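Local coordinates for protein translation initiation factor 4E (Ascaris suum, PDB 3M94) that binds the trimethylguanosine cap of messenger RNA and probably recruits capped transcripts for translation initiation, at residues L97-A102 against E106-N111; L131-S136 against L143-I148; A30-V35 against Y57-E62. All blocks are in the same frame, centred on the assembly; numbering follows the deposited sequence.

Contacts 1 and 2 are buried, whereas contact 3 is only partly so. Contact 1 is local: backbone bonds of a Schellman motif end helix 88-104, and A102 and F108 pack across the turn. Contacts 2 and 3 both reach the same antiparallel sheet. Contact 2 sets helix 139-153 on strand 127-133 through apolar branches, without hydrogen bonds; contact 3 spans two strands that are not neighbours, and pairs a buried ring-leucine contact with a valine-carboxylate contact at the more exposed margin. The three are continuous: F108 packs on I148 and E109 forms a salt bridge with R144 between contacts 1 and 2, L100 meets L59 between contacts 1 and 3, and W132 meets F60 between contacts 2 and 3.

Contact 1 (L97-A102 against E106-N111); sequences LELLMA and EQFEDN
The backbone amide of Q107 turns back onto the carbonyl of A102, with Q107 N 2.9 Å from A102 O, the bond moderately bent at the hydrogen (154°) but nearly in line with the carbonyl (163°). This is the 6→1 bond of a Schellman motif, which ends helix 88-104; E106, with a positive phi, supplies the left-handed residue that reverses the chain, and its own amide bonds to the carbonyl one residue after A102. The motif brings the side chains of A102 and Q107 together, their CB atoms being 4.2 Å apart. Q107 bends at chi2, so that its CG stays 3.8 Å from A102 CA while the amide leads off to other partners, K152 through OE1 and the carbonyl of G105 through NE2. One residue on, F108 has CG anti to its carbonyl carbon (chi1 -61°), which carries the ring back along the helix end. The ring meets A102 obliquely, with F108 CE1 3.8 Å from A102 CB. F108 also packs on I148, and L99 on L149, so the helix end is fastened to helix 139-153. On this helical side of the eIF4E fold a bound peptide lies close by, and one of the peptide's basic side chains forms a salt bridge with E98. F108 CZ comes only loosely near L99, 4.4 Å from its CD1.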
# COMPACT_ATOMS: atom_id res chain seq x y z
N LEU A 97 -0.70 7.43 -4.44
CA LEU A 97 -0.62 7.21 -5.88
C LEU A 97 0.77 6.71 -6.32
O LEU A 97 0.86 5.76 -7.10
CB LEU A 97 -1.00 8.47 -6.68
CG LEU A 97 -0.97 8.34 -8.22
CD1 LEU A 97 -1.81 7.12 -8.76
CD2 LEU A 97 -1.43 9.63 -8.88
N GLU A 98 1.85 7.33 -5.82
CA GLU A 98 3.20 6.82 -6.09
C GLU A 98 3.37 5.34 -5.69
O GLU A 98 3.98 4.56 -6.42
CB GLU A 98 4.29 7.65 -5.39
CG GLU A 98 4.40 9.11 -5.86
CD GLU A 98 4.72 9.26 -7.34
OE1 GLU A 98 5.53 8.47 -7.87
OE2 GLU A 98 4.18 10.17 -7.99
N LEU A 99 2.83 4.96 -4.53
CA LEU A 99 2.92 3.57 -4.10
C LEU A 99 2.14 2.63 -5.04
O LEU A 99 2.63 1.56 -5.38
CB LEU A 99 2.48 3.40 -2.65
CG LEU A 99 2.58 2.00 -2.05
CD1 LEU A 99 3.98 1.40 -2.25
CD2 LEU A 99 2.24 2.06 -0.55
N LEU A 100 0.95 3.04 -5.46
CA LEU A 100 0.16 2.23 -6.39
C LEU A 100 0.90 2.04 -7.73
O LEU A 100 0.95 0.93 -8.26
CB LEU A 100 -1.21 2.87 -6.65
CG LEU A 100 -2.18 2.99 -5.45
CD1 LEU A 100 -3.53 3.44 -5.91
CD2 LEU A 100 -2.31 1.70 -4.61
N MET A 101 1.45 3.12 -8.28
CA MET A 101 2.19 3.03 -9.54
C MET A 101 3.43 2.13 -9.41
O MET A 101 3.74 1.36 -10.32
CB MET A 101 2.58 4.41 -10.03
CG MET A 101 1.38 5.20 -10.52
SD MET A 101 1.85 6.69 -11.40
CE MET A 101 2.61 7.65 -10.08
N ALA A 102 4.12 2.25 -8.27
CA ALA A 102 5.32 1.44 -8.01
C ALA A 102 4.95 -0.04 -7.95
O ALA A 102 5.62 -0.85 -8.55
CB ALA A 102 6.03 1.88 -6.73
N GLU A 106 5.42 -2.92 -11.14
CA GLU A 106 6.42 -3.93 -10.75
C GLU A 106 7.81 -3.33 -10.56
O GLU A 106 8.78 -3.76 -11.16
CB GLU A 106 6.43 -5.12 -11.73
CG GLU A 106 5.06 -5.79 -11.86
CD GLU A 106 4.75 -6.71 -10.70
OE1 GLU A 106 5.72 -7.08 -9.99
OE2 GLU A 106 3.55 -7.08 -10.50
N GLN A 107 7.88 -2.31 -9.71
CA GLN A 107 9.10 -1.53 -9.53
C GLN A 107 9.96 -2.08 -8.41
O GLN A 107 10.98 -1.50 -8.09
CB GLN A 107 8.74 -0.07 -9.23
CG GLN A 107 8.15 0.66 -10.42
CD GLN A 107 9.15 0.80 -11.53
OE1 GLN A 107 10.17 1.47 -11.38
NE2 GLN A 107 8.88 0.16 -12.66
N PHE A 108 9.55 -3.19 -7.81
CA PHE A 108 10.36 -3.75 -6.73
C PHE A 108 11.33 -4.88 -7.14
O PHE A 108 11.64 -5.74 -6.34
CB PHE A 108 9.47 -4.09 -5.52
CG PHE A 108 8.76 -2.89 -4.96
CD1 PHE A 108 7.54 -2.47 -5.49
CD2 PHE A 108 9.34 -2.16 -3.92
CE1 PHE A 108 6.89 -1.33 -4.98
CE2 PHE A 108 8.70 -1.02 -3.40
CZ PHE A 108 7.49 -0.61 -3.93
N GLU A 109 11.79 -4.84 -8.39
CA GLU A 109 12.90 -5.68 -8.87
C GLU A 109 12.58 -7.18 -8.76
O GLU A 109 11.54 -7.62 -9.23
CB GLU A 109 14.19 -5.29 -8.13
CG GLU A 109 14.61 -3.83 -8.42
CD GLU A 109 15.70 -3.28 -7.49
OE1 GLU A 109 16.19 -3.99 -6.57
OE2 GLU A 109 16.06 -2.10 -7.66
N ASP A 110 13.45 -7.97 -8.15
CA ASP A 110 13.19 -9.41 -8.07
C ASP A 110 12.44 -9.78 -6.79
O ASP A 110 12.39 -10.95 -6.40
CB ASP A 110 14.50 -10.24 -8.21
CG ASP A 110 15.70 -9.57 -7.58
OD1 ASP A 110 15.55 -8.49 -6.97
OD2 ASP A 110 16.82 -10.11 -7.70
N ASN A 111 11.83 -8.78 -6.15
CA ASN A 111 11.20 -8.96 -4.86
C ASN A 111 9.67 -8.89 -4.95
O ASN A 111 8.97 -9.01 -3.94
CB ASN A 111 11.76 -7.93 -3.87
CG ASN A 111 13.25 -8.12 -3.60
OD1 ASN A 111 13.70 -9.23 -3.31
ND2 ASN A 111 14.03 -7.04 -3.69

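Contact 2 (L131-S136 against L143-I148); sequences LWTRDS and LRIGQI
I145 faces strand 127-133 with both of its branches, and each finds a different partner. The L131 and I145 side chains cross at about a right angle, and their methyls make the tighter touch, L131 CD2 lying 3.5 Å from I145 CG2. T133 and I145 instead meet tip to tip, with T133 CG2 3.9 Å from I145 CD1. L131 and T133, two residues apart on the strand, both point at the helix, which is why one isoleucine can reach both. In T133 the hydroxyl sits between the backbone N and the carbonyl carbon (chi1 69°); this sends the methyl to I145 and the hydroxyl to Y163 OH and N142 OD1, so the buried OG1 has polar partners. I115 and W79 from neighbouring strands also pack against I145. W132, between the two contact residues, leaves the opposite face of the strand and its ring meets W68, a residue of the cap pocket; the side chain of L131 is about 14 Å from the cap ligand. A helix laid by apolar side chains on one face of a curved antiparallel sheet, with the cap bound away from it, is characteristic of the eIF4E fold.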
# COMPACT_ATOMS: atom_id res chain seq x y z
N LEU A 131 2.95 -0.75 3.10
CA LEU A 131 3.16 -1.76 2.05
C LEU A 131 3.31 -3.10 2.74
O LEU A 131 4.25 -3.30 3.51
CB LEU A 131 4.38 -1.42 1.18
CG LEU A 131 4.77 -2.38 0.04
CD1 LEU A 131 3.65 -2.58 -0.97
CD2 LEU A 131 6.03 -1.88 -0.68
N TRP A 132 2.39 -4.02 2.46
CA TRP A 132 2.36 -5.36 3.07
C TRP A 132 3.15 -6.38 2.25
O TRP A 132 2.97 -6.48 1.04
CB TRP A 132 0.91 -5.87 3.20
CG TRP A 132 0.05 -5.17 4.22
CD1 TRP A 132 0.18 -3.89 4.67
CD2 TRP A 132 -1.10 -5.72 4.88
NE1 TRP A 132 -0.81 -3.61 5.59
CE2 TRP A 132 -1.60 -4.72 5.73
CE3 TRP A 132 -1.73 -6.97 4.85
CZ2 TRP A 132 -2.72 -4.92 6.54
CZ3 TRP A 132 -2.85 -7.17 5.65
CH2 TRP A 132 -3.33 -6.14 6.48
N THR A 133 4.02 -7.13 2.95
CA THR A 133 4.82 -8.20 2.34
C THR A 133 4.49 -9.55 3.00
O THR A 133 3.96 -9.58 4.12
CB THR A 133 6.34 -7.91 2.43
OG1 THR A 133 6.76 -7.99 3.80
CG2 THR A 133 6.64 -6.52 1.89
N ARG A 134 4.82 -10.65 2.33
CA ARG A 134 4.33 -11.96 2.78
C ARG A 134 5.19 -12.67 3.84
O ARG A 134 4.72 -13.59 4.48
CB ARG A 134 3.96 -12.88 1.61
CG ARG A 134 5.09 -13.34 0.72
CD ARG A 134 4.62 -14.45 -0.25
NE ARG A 134 3.81 -13.93 -1.35
CZ ARG A 134 2.48 -14.09 -1.47
NH1 ARG A 134 1.84 -13.57 -2.52
NH2 ARG A 134 1.79 -14.76 -0.55
N ASP A 135 6.44 -12.23 4.03
CA ASP A 135 7.34 -12.89 4.97
C ASP A 135 8.13 -11.88 5.82
O ASP A 135 9.05 -11.22 5.33
CB ASP A 135 8.28 -13.86 4.26
CG ASP A 135 9.10 -14.73 5.23
OD1 ASP A 135 9.13 -14.46 6.46
OD2 ASP A 135 9.72 -15.70 4.76
N SER A 136 7.79 -11.81 7.10
CA SER A 136 8.41 -10.86 8.02
C SER A 136 9.87 -11.20 8.39
O SER A 136 10.58 -10.35 8.93
CB SER A 136 7.58 -10.77 9.29
OG SER A 136 7.49 -12.05 9.89
N LEU A 143 14.29 -5.18 3.56
CA LEU A 143 15.10 -3.97 3.59
C LEU A 143 15.08 -3.36 2.21
O LEU A 143 14.92 -2.16 2.06
CB LEU A 143 16.55 -4.24 4.06
CG LEU A 143 17.55 -3.07 4.03
CD1 LEU A 143 17.11 -1.91 4.92
CD2 LEU A 143 19.00 -3.52 4.39
N ARG A 144 15.24 -4.21 1.19
CA ARG A 144 15.33 -3.72 -0.17
C ARG A 144 14.02 -3.08 -0.62
O ARG A 144 14.01 -2.01 -1.22
CB ARG A 144 15.75 -4.84 -1.13
CG ARG A 144 16.00 -4.34 -2.54
CD ARG A 144 16.95 -3.14 -2.50
NE ARG A 144 17.27 -2.62 -3.82
CZ ARG A 144 17.59 -1.36 -4.07
NH1 ARG A 144 17.60 -0.47 -3.08
NH2 ARG A 144 17.88 -0.97 -5.30
N ILE A 145 12.92 -3.75 -0.32
CA ILE A 145 11.60 -3.20 -0.61
C ILE A 145 11.45 -1.81 0.04
O ILE A 145 10.94 -0.88 -0.58
CB ILE A 145 10.49 -4.17 -0.18
CG1 ILE A 145 10.48 -5.38 -1.12
CG2 ILE A 145 9.14 -3.49 -0.19
CD1 ILE A 145 9.59 -6.52 -0.69
N GLY A 146 11.92 -1.68 1.28
CA GLY A 146 11.82 -0.43 2.01
C GLY A 146 12.65 0.66 1.39
O GLY A 146 12.21 1.81 1.34
N GLN A 147 13.84 0.32 0.91
CA GLN A 147 14.72 1.32 0.31
C GLN A 147 14.06 1.87 -0.96
O GLN A 147 14.05 3.08 -1.18
CB GLN A 147 16.13 0.75 0.05
CG GLN A 147 16.89 0.34 1.33
CD GLN A 147 18.15 -0.52 1.08
OE1 GLN A 147 18.25 -1.26 0.09
NE2 GLN A 147 19.12 -0.42 1.98
N ILE A 148 13.49 0.99 -1.78
CA ILE A 148 12.78 1.41 -2.99
C ILE A 148 11.53 2.25 -2.64
O ILE A 148 11.28 3.26 -3.28
CB ILE A 148 12.39 0.19 -3.89
CG1 ILE A 148 13.65 -0.47 -4.46
CG2 ILE A 148 11.48 0.63 -5.04
CD1 ILE A 148 13.45 -1.92 -4.87

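Contact 3 (A30-V35 against Y57-E62); sequences AVFDTV and YYLFKE
The F32 ring presents its edge to L59: L59 CD1 lies near the ring plane, 3.7 Å from F32 CE2 and 3.8 Å from F32 CZ. The two residues belong to strands 26-34 and 56-61 of the antiparallel eIF4E sheet, which are not neighbours because strand 4-14 runs between them. Accordingly no hydrogen bond joins the two segments, and the nearest CA atoms, those of V31 and E62, are 7.1 Å apart. The link is made by side chains reaching past the middle strand. F32 takes the crowded position for its CG, between the backbone N and the carbonyl carbon (chi1 60°), and thereby turns the ring toward L59, whose side chain it crosses at about a right angle. L5 of the middle strand and L41 of helix 35-42 also touch F32, and L100 of helix 88-104 packs on L59, so this side belongs to the core beneath the helices. V31 leaves the strand on the other face, at the more exposed margin of the sheet. There E62, with CG anti to the backbone N (chi1 -171°) and the chain extended beyond it, runs across the valine at about a right angle and also touches H8. The meeting is van der Waals in kind, a carboxylate end against a methyl: V31 CG1 is 3.6 Å from both E62 CD and E62 OE2, while V31 CG2 is 4.0 Å from E62 OE2.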
# COMPACT_ATOMS: atom_id res chain seq x y z
N ALA A 30 -13.23 -3.07 -7.44
CA ALA A 30 -13.02 -3.61 -8.78
C ALA A 30 -11.71 -4.41 -8.81
O ALA A 30 -10.89 -4.29 -7.89
CB ALA A 30 -12.96 -2.48 -9.79
N VAL A 31 -11.55 -5.21 -9.86
CA VAL A 31 -10.34 -5.95 -10.18
C VAL A 31 -9.91 -5.47 -11.57
O VAL A 31 -10.75 -5.29 -12.44
CB VAL A 31 -10.61 -7.49 -10.26
CG1 VAL A 31 -9.31 -8.28 -10.54
CG2 VAL A 31 -11.26 -8.01 -8.99
N PHE A 32 -8.62 -5.24 -11.77
CA PHE A 32 -8.13 -4.79 -13.06
C PHE A 32 -6.79 -5.45 -13.37
O PHE A 32 -6.08 -5.90 -12.47
CB PHE A 32 -8.01 -3.25 -13.08
CG PHE A 32 -7.07 -2.70 -12.04
CD1 PHE A 32 -5.71 -2.56 -12.30
CD2 PHE A 32 -7.53 -2.34 -10.78
CE1 PHE A 32 -4.85 -2.06 -11.34
CE2 PHE A 32 -6.66 -1.83 -9.81
CZ PHE A 32 -5.33 -1.69 -10.09
N ASP A 33 -6.44 -5.51 -14.66
CA ASP A 33 -5.14 -6.04 -15.03
C ASP A 33 -4.50 -5.30 -16.22
O ASP A 33 -3.63 -5.84 -16.87
CB ASP A 33 -5.22 -7.56 -15.27
CG ASP A 33 -6.04 -7.93 -16.50
OD1 ASP A 33 -6.63 -7.05 -17.17
OD2 ASP A 33 -6.10 -9.13 -16.80
N THR A 34 -4.94 -4.08 -16.48
CA THR A 34 -4.30 -3.22 -17.47
C THR A 34 -4.06 -1.86 -16.86
O THR A 34 -4.70 -1.50 -15.90
CB THR A 34 -5.13 -3.07 -18.79
OG1 THR A 34 -6.31 -2.27 -18.55
CG2 THR A 34 -5.52 -4.45 -19.40
N VAL A 35 -3.11 -1.11 -17.44
CA VAL A 35 -2.84 0.26 -17.05
C VAL A 35 -4.07 1.16 -17.27
O VAL A 35 -4.41 2.00 -16.40
CB VAL A 35 -1.66 0.81 -17.87
CG1 VAL A 35 -1.43 2.29 -17.58
CG2 VAL A 35 -0.38 -0.01 -17.63
N TYR A 57 -8.34 2.62 1.94
CA TYR A 57 -8.27 1.96 0.64
C TYR A 57 -7.23 0.85 0.75
O TYR A 57 -6.26 0.99 1.50
CB TYR A 57 -7.83 2.92 -0.46
CG TYR A 57 -8.89 3.85 -1.04
CD1 TYR A 57 -8.61 5.21 -1.22
CD2 TYR A 57 -10.11 3.37 -1.48
CE1 TYR A 57 -9.55 6.07 -1.79
CE2 TYR A 57 -11.06 4.22 -2.05
CZ TYR A 57 -10.77 5.57 -2.19
OH TYR A 57 -11.70 6.40 -2.77
N TYR A 58 -7.44 -0.24 -0.00
CA TYR A 58 -6.46 -1.33 -0.11
C TYR A 58 -6.28 -1.66 -1.58
O TYR A 58 -7.26 -1.69 -2.33
CB TYR A 58 -6.91 -2.60 0.62
CG TYR A 58 -7.35 -2.40 2.07
CD1 TYR A 58 -6.50 -2.72 3.12
CD2 TYR A 58 -8.63 -1.94 2.38
CE1 TYR A 58 -6.89 -2.55 4.46
CE2 TYR A 58 -9.03 -1.77 3.71
CZ TYR A 58 -8.16 -2.08 4.74
OH TYR A 58 -8.56 -1.91 6.03
N LEU A 59 -5.04 -1.89 -2.00
CA LEU A 59 -4.79 -2.42 -3.32
C LEU A 59 -3.97 -3.69 -3.17
O LEU A 59 -2.77 -3.62 -2.86
CB LEU A 59 -4.07 -1.43 -4.25
CG LEU A 59 -4.18 -1.92 -5.71
CD1 LEU A 59 -5.53 -1.50 -6.35
CD2 LEU A 59 -3.02 -1.44 -6.57
N PHE A 60 -4.62 -4.84 -3.38
CA PHE A 60 -3.97 -6.13 -3.17
C PHE A 60 -4.05 -7.00 -4.41
O PHE A 60 -4.99 -6.87 -5.22
CB PHE A 60 -4.58 -6.86 -1.96
CG PHE A 60 -4.01 -6.41 -0.62
CD1 PHE A 60 -4.17 -5.08 -0.19
CD2 PHE A 60 -3.28 -7.28 0.18
CE1 PHE A 60 -3.63 -4.65 1.00
CE2 PHE A 60 -2.75 -6.86 1.39
CZ PHE A 60 -2.92 -5.54 1.80
N LYS A 61 -3.07 -7.89 -4.53
CA LYS A 61 -3.07 -8.87 -5.61
C LYS A 61 -4.37 -9.64 -5.54
O LYS A 61 -4.80 -10.02 -4.44
CB LYS A 61 -1.87 -9.82 -5.50
CG LYS A 61 -0.55 -9.20 -5.92
CD LYS A 61 0.63 -10.11 -5.57
CE LYS A 61 1.91 -9.64 -6.22
NZ LYS A 61 3.11 -10.28 -5.57
N GLU A 62 -5.02 -9.86 -6.68
CA GLU A 62 -6.27 -10.61 -6.70
C GLU A 62 -6.10 -11.94 -5.98
O GLU A 62 -5.13 -12.66 -6.22
CB GLU A 62 -6.77 -10.88 -8.12
CG GLU A 62 -8.20 -11.48 -8.16
CD GLU A 62 -8.71 -11.73 -9.57
OE1 GLU A 62 -7.89 -11.95 -10.49
OE2 GLU A 62 -9.95 -11.73 -9.76